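Local atomic coordinates of YueI protein (Bacillus subtilis, PDB entry 2OHW), a protein that is of unknown function and belongs to the DUF1694 family, folding as a single compact chain of helices packed around a four-stranded mixed sheet. Residues L9-G14 against R26-G31; L68-L73 against S96-H101. All blocks are in the same frame, centred on the assembly; numbering follows the deposited sequence.

Contact 1 (L9-G14 against R26-G31); sequences LYLQQG and RHLFLG
The rings of Tyr10 and Phe29 meet at their edges: the Tyr10 hydroxyl OH lies near the plane of the Phe29 ring, 3.8 Å from Phe29 CZ. Leu28 comes up to the tyrosine at its rim as well, with Leu28 CD2 3.8 Å from Tyr10 CE2. The same methyl, CD2 of Leu28, sits 3.5 Å above the plane of the neighbouring Phe29 ring, displaced toward its rim, so one methyl touches the edge of one ring and the face of the other. Its other branch reaches Leu11, where Leu28 CD1 and Leu11 CD2 are 3.8 Å apart, the two side chains running alongside each other in opposite senses. Leu28 CG stands anti to the backbone N (chi1 176°), which carries both methyls across to helix 5-12. The polar end of Tyr10 is satisfied by a hydrogen bond between its OH and Gly17 O, in the loop that follows helix 5-12. Both helices stop close to the contact, the first in a Schellman motif at Gly14, whose positive phi (101°) suits glycine. Leu28 and Phe29 also touch Leu104 of strand 104-110. This is apolar helix-to-helix packing within the N-terminal helical pair, between helix 5-12 and the C-terminal end of helix 22-28.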
loop_
_atom_site.group_PDB
_atom_site.type_symbol
_atom_site.label_atom_id
_atom_site.label_comp_id
_atom_site.label_asym_id
_atom_site.label_seq_id
_atom_site.Cartn_x
_atom_site.Cartn_y
_atom_site.Cartn_z
ATOM N N LEU A 9 -10.957 12.957 -1.417
ATOM C CA LEU A 9 -12.019 12.379 -0.624
ATOM C C LEU A 9 -11.873 10.862 -0.607
ATOM O O LEU A 9 -12.002 10.238 0.449
ATOM C CB LEU A 9 -13.412 12.789 -1.129
ATOM C CG LEU A 9 -14.528 12.406 -0.137
ATOM C CD1 LEU A 9 -14.364 13.112 1.213
ATOM C CD2 LEU A 9 -15.920 12.667 -0.688
ATOM N N TYR A 10 -11.573 10.282 -1.763
ATOM C CA TYR A 10 -11.314 8.832 -1.853
ATOM C C TYR A 10 -10.227 8.416 -0.875
ATOM O O TYR A 10 -10.378 7.440 -0.131
ATOM C CB TYR A 10 -10.897 8.492 -3.280
ATOM C CG TYR A 10 -10.553 7.054 -3.550
ATOM C CD1 TYR A 10 -11.555 6.122 -3.816
ATOM C CD2 TYR A 10 -9.228 6.635 -3.629
ATOM C CE1 TYR A 10 -11.244 4.798 -4.096
ATOM C CE2 TYR A 10 -8.910 5.314 -3.909
ATOM C CZ TYR A 10 -9.923 4.403 -4.164
ATOM O OH TYR A 10 -9.618 3.088 -4.489
ATOM N N LEU A 11 -9.133 9.162 -0.868
ATOM C CA LEU A 11 -8.052 8.901 0.098
ATOM C C LEU A 11 -8.473 9.099 1.559
ATOM O O LEU A 11 -8.236 8.237 2.407
ATOM C CB LEU A 11 -6.832 9.763 -0.219
ATOM C CG LEU A 11 -6.169 9.532 -1.581
ATOM C CD1 LEU A 11 -5.162 10.620 -1.814
ATOM C CD2 LEU A 11 -5.477 8.158 -1.580
ATOM N N GLN A 12 -9.133 10.214 1.852
ATOM C CA GLN A 12 -9.486 10.536 3.237
ATOM C C GLN A 12 -10.389 9.460 3.823
ATOM O O GLN A 12 -10.261 9.103 5.005
ATOM C CB GLN A 12 -10.166 11.911 3.276
ATOM C CG GLN A 12 -10.787 12.329 4.607
ATOM C CD GLN A 12 -11.352 13.724 4.504
ATOM O OE1 GLN A 12 -10.606 14.688 4.312
ATOM N NE2 GLN A 12 -12.667 13.835 4.594
ATOM N N GLN A 13 -11.271 8.918 2.986
ATOM C CA GLN A 13 -12.241 7.925 3.448
ATOM C C GLN A 13 -11.773 6.477 3.396
ATOM O O GLN A 13 -12.530 5.579 3.723
ATOM C CB GLN A 13 -13.554 8.090 2.701
ATOM C CG GLN A 13 -14.213 9.414 2.999
ATOM C CD GLN A 13 -15.663 9.424 2.628
ATOM O OE1 GLN A 13 -16.091 8.710 1.715
ATOM N NE2 GLN A 13 -16.434 10.268 3.313
ATOM N N GLY A 14 -10.532 6.249 2.989
ATOM C CA GLY A 14 -9.938 4.913 3.098
ATOM C C GLY A 14 -9.885 4.077 1.840
ATOM O O GLY A 14 -9.631 2.873 1.910
ATOM N N ARG A 26 -3.304 2.557 -11.016
ATOM C CA ARG A 26 -1.903 2.163 -11.049
ATOM C C ARG A 26 -1.003 3.271 -10.534
ATOM O O ARG A 26 -0.017 3.009 -9.842
ATOM C CB ARG A 26 -1.485 1.746 -12.459
ATOM C CG ARG A 26 -2.187 0.490 -12.955
ATOM C CD ARG A 26 -1.487 -0.068 -14.187
ATOM N NE ARG A 26 -2.311 -1.058 -14.863
ATOM C CZ ARG A 26 -2.344 -2.349 -14.553
ATOM N NH1 ARG A 26 -1.601 -2.827 -13.556
ATOM N NH2 ARG A 26 -3.133 -3.167 -15.239
ATOM N N HIS A 27 -1.349 4.513 -10.861
ATOM C CA HIS A 27 -0.563 5.649 -10.392
ATOM C C HIS A 27 -0.660 5.874 -8.881
ATOM O O HIS A 27 0.265 6.426 -8.288
ATOM C CB HIS A 27 -0.919 6.918 -11.162
ATOM C CG HIS A 27 -0.581 6.851 -12.622
ATOM N ND1 HIS A 27 -1.435 7.301 -13.606
ATOM C CD2 HIS A 27 0.520 6.389 -13.262
ATOM C CE1 HIS A 27 -0.874 7.121 -14.790
ATOM N NE2 HIS A 27 0.312 6.565 -14.609
ATOM N N LEU A 28 -1.772 5.460 -8.266
ATOM C CA LEU A 28 -1.916 5.529 -6.804
ATOM C C LEU A 28 -1.264 4.323 -6.103
ATOM O O LEU A 28 -0.521 4.487 -5.122
ATOM C CB LEU A 28 -3.387 5.650 -6.393
ATOM C CG LEU A 28 -3.687 5.631 -4.879
ATOM C CD1 LEU A 28 -3.016 6.749 -4.111
ATOM C CD2 LEU A 28 -5.198 5.681 -4.647
ATOM N N PHE A 29 -1.569 3.123 -6.603
ATOM C CA PHE A 29 -1.220 1.880 -5.920
ATOM C C PHE A 29 0.095 1.230 -6.356
ATOM O O PHE A 29 0.222 -0.008 -6.365
ATOM C CB PHE A 29 -2.386 0.890 -6.010
ATOM C CG PHE A 29 -3.627 1.355 -5.283
ATOM C CD1 PHE A 29 -3.664 1.367 -3.889
ATOM C CD2 PHE A 29 -4.748 1.759 -5.987
ATOM C CE1 PHE A 29 -4.816 1.804 -3.216
ATOM C CE2 PHE A 29 -5.902 2.180 -5.324
ATOM C CZ PHE A 29 -5.933 2.211 -3.940
ATOM N N LEU A 30 1.074 2.072 -6.693
ATOM C CA LEU A 30 2.434 1.604 -7.018
ATOM C C LEU A 30 2.434 0.578 -8.148
ATOM O O LEU A 30 3.229 -0.370 -8.152
ATOM C CB LEU A 30 3.133 1.040 -5.768
ATOM C CG LEU A 30 3.346 2.028 -4.617
ATOM C CD1 LEU A 30 3.893 1.312 -3.374
ATOM C CD2 LEU A 30 4.275 3.150 -5.041
ATOM N N GLY A 31 1.539 0.800 -9.107
ATOM C CA GLY A 31 1.459 -0.015 -10.318
ATOM C C GLY A 31 0.345 -1.042 -10.314
ATOM O O GLY A 31 0.043 -1.611 -11.366
#

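Contact 2 (L68-L73 against S96-H101); sequences LINGEL and SDLQFH
Strand 65-70 runs into a type I beta turn from Asn70 to Leu73, closed by Leu73 N to Asn70 O at 3.1 Å, and the irregular segment 96-101 passes beside this turn. Leu98 is the apolar piece of the contact: its CD1 lies 3.4 Å from Asn70 OD1 and 3.9 Å from Glu72 CG, meeting both side chains at a slant. Asn70 OD1 is also the acceptor of an Asx turn, taking the Glu72 N-H at 2.9 Å in a fairly straight bond (164°), with the donor tilted from the carbonyl plane. Asn70 CG stands anti to the backbone N (chi1 -170°), and its amide nitrogen ND2 is hydrogen-bonded to Leu104 O, so both ends of the amide are held. With an alanine here both amide bonds are gone, which would probably leave Glu72 N and Leu104 O without these partners and the turn less firmly fixed. The Glu72 chain bends at chi2 and brings its carboxylate over one face of the His101 imidazole, with Glu72 OE1 3.5 Å from His101 CE1 and the two planes 52° apart. Backbone bonds link Asn70 to Gly105 of strand 104-110, and Gly71 to Val95 of strand 92-95. The turn thus lies where strand 65-70 leaves the sheet, between those two strands, with Lys43 of helix 43-46 against Asn70 and Glu72.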
loop_
_atom_site.group_PDB
_atom_site.type_symbol
_atom_site.label_atom_id
_atom_site.label_comp_id
_atom_site.label_asym_id
_atom_site.label_seq_id
_atom_site.Cartn_x
_atom_site.Cartn_y
_atom_site.Cartn_z
ATOM N N LEU A 68 4.892 -4.313 -2.515
ATOM C CA LEU A 68 5.339 -3.182 -3.325
ATOM C C LEU A 68 5.727 -2.038 -2.381
ATOM O O LEU A 68 4.959 -1.709 -1.457
ATOM C CB LEU A 68 4.219 -2.710 -4.248
ATOM C CG LEU A 68 3.625 -3.755 -5.215
ATOM C CD1 LEU A 68 2.512 -3.138 -6.054
ATOM C CD2 LEU A 68 4.712 -4.324 -6.123
ATOM N N ILE A 69 6.909 -1.452 -2.614
ATOM C CA ILE A 69 7.471 -0.422 -1.735
ATOM C C ILE A 69 7.765 0.808 -2.576
ATOM O O ILE A 69 8.387 0.712 -3.637
ATOM C CB ILE A 69 8.772 -0.919 -1.103
ATOM C CG1 ILE A 69 8.501 -2.121 -0.207
ATOM C CG2 ILE A 69 9.460 0.196 -0.309
ATOM C CD1 ILE A 69 9.747 -2.977 0.020
ATOM N N ASN A 70 7.338 1.969 -2.096
ATOM C CA ASN A 70 7.604 3.231 -2.744
ATOM C C ASN A 70 9.084 3.600 -2.635
ATOM O O ASN A 70 9.573 3.847 -1.538
ATOM C CB ASN A 70 6.759 4.311 -2.060
ATOM C CG ASN A 70 6.770 5.614 -2.794
ATOM O OD1 ASN A 70 7.764 5.971 -3.435
ATOM N ND2 ASN A 70 5.672 6.357 -2.690
ATOM N N GLY A 71 9.780 3.658 -3.773
ATOM C CA GLY A 71 11.210 3.975 -3.824
ATOM C C GLY A 71 11.585 5.368 -3.344
ATOM O O GLY A 71 12.779 5.659 -3.182
ATOM N N GLU A 72 10.599 6.237 -3.101
ATOM C CA GLU A 72 10.924 7.541 -2.505
ATOM C C GLU A 72 11.398 7.407 -1.060
ATOM O O GLU A 72 12.057 8.314 -0.528
ATOM C CB GLU A 72 9.727 8.482 -2.538
ATOM C CG GLU A 72 9.177 8.670 -3.923
ATOM C CD GLU A 72 9.139 10.101 -4.351
ATOM O OE1 GLU A 72 9.025 11.001 -3.491
ATOM O OE2 GLU A 72 9.223 10.328 -5.573
ATOM N N LEU A 73 11.009 6.298 -0.418
ATOM C CA LEU A 73 11.390 6.002 0.955
ATOM C C LEU A 73 12.831 5.503 1.023
ATOM O O LEU A 73 13.301 4.840 0.108
ATOM C CB LEU A 73 10.464 4.921 1.526
ATOM C CG LEU A 73 9.002 5.326 1.721
ATOM C CD1 LEU A 73 8.195 4.067 2.039
ATOM C CD2 LEU A 73 8.905 6.333 2.848
ATOM N N SER A 96 10.258 2.176 -8.563
ATOM C CA SER A 96 11.168 3.314 -8.805
ATOM C C SER A 96 10.754 4.232 -9.952
ATOM O O SER A 96 11.177 5.392 -10.002
ATOM C CB SER A 96 12.601 2.829 -9.041
ATOM O OG SER A 96 12.682 1.944 -10.152
ATOM N N ASP A 97 9.941 3.725 -10.871
ATOM C CA ASP A 97 9.438 4.546 -11.968
ATOM C C ASP A 97 8.107 5.177 -11.581
ATOM O O ASP A 97 7.049 4.618 -11.869
ATOM C CB ASP A 97 9.272 3.716 -13.252
ATOM C CG ASP A 97 8.855 4.569 -14.451
ATOM O OD1 ASP A 97 9.227 5.762 -14.485
ATOM O OD2 ASP A 97 8.149 4.058 -15.352
ATOM N N LEU A 98 8.160 6.336 -10.928
ATOM C CA LEU A 98 6.949 7.080 -10.585
ATOM C C LEU A 98 6.785 8.343 -11.428
ATOM O O LEU A 98 7.664 9.200 -11.457
ATOM C CB LEU A 98 6.923 7.441 -9.097
ATOM C CG LEU A 98 7.148 6.311 -8.076
ATOM C CD1 LEU A 98 7.021 6.836 -6.655
ATOM C CD2 LEU A 98 6.178 5.161 -8.303
ATOM N N GLN A 99 5.658 8.416 -12.130
ATOM C CA GLN A 99 5.232 9.590 -12.875
ATOM C C GLN A 99 4.489 10.542 -11.969
ATOM O O GLN A 99 4.534 11.755 -12.173
ATOM C CB GLN A 99 4.255 9.190 -13.968
ATOM C CG GLN A 99 4.847 8.399 -15.079
ATOM C CD GLN A 99 3.780 7.756 -15.937
ATOM O OE1 GLN A 99 3.575 6.541 -15.880
ATOM N NE2 GLN A 99 3.074 8.568 -16.714
ATOM N N PHE A 100 3.787 9.960 -10.992
ATOM C CA PHE A 100 2.891 10.653 -10.070
ATOM C C PHE A 100 3.397 10.451 -8.648
ATOM O O PHE A 100 3.810 9.345 -8.271
ATOM C CB PHE A 100 1.472 10.073 -10.226
ATOM C CG PHE A 100 0.474 10.531 -9.179
ATOM C CD1 PHE A 100 0.031 11.852 -9.140
ATOM C CD2 PHE A 100 -0.072 9.615 -8.271
ATOM C CE1 PHE A 100 -0.911 12.267 -8.188
ATOM C CE2 PHE A 100 -1.014 10.021 -7.320
ATOM C CZ PHE A 100 -1.430 11.348 -7.278
ATOM N N HIS A 101 3.399 11.529 -7.873
ATOM C CA HIS A 101 3.707 11.425 -6.462
ATOM C C HIS A 101 2.505 10.714 -5.875
ATOM O O HIS A 101 1.371 11.132 -6.097
ATOM C CB HIS A 101 3.883 12.809 -5.833
ATOM C CG HIS A 101 4.831 12.841 -4.674
ATOM N ND1 HIS A 101 4.892 11.840 -3.728
ATOM C CD2 HIS A 101 5.748 13.766 -4.301
ATOM C CE1 HIS A 101 5.814 12.142 -2.831
ATOM N NE2 HIS A 101 6.350 13.304 -3.155
#

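Overall arrangement
Contact 1 closes before contact 2 opens along the chain, and their centres lie about 13 Å apart. Contact 1 joins the two N-terminal helices, 5-12 and 22-28, whereas contact 2 lies at the end of strand 65-70 and in the connection from strand 92-95 to strand 104-110. The two meet directly: Leu30 packs on Leu68 and Asn70, while His27 touches Gln99 and Phe100. Strand 104-110 is common ground, since Leu104 takes part beside both contacts and Leu30 also reaches Val107. The end of helix 22-28 and the turn after it thus lie between helix 5-12 on one hand and the sheet with its 96-101 loop on the other.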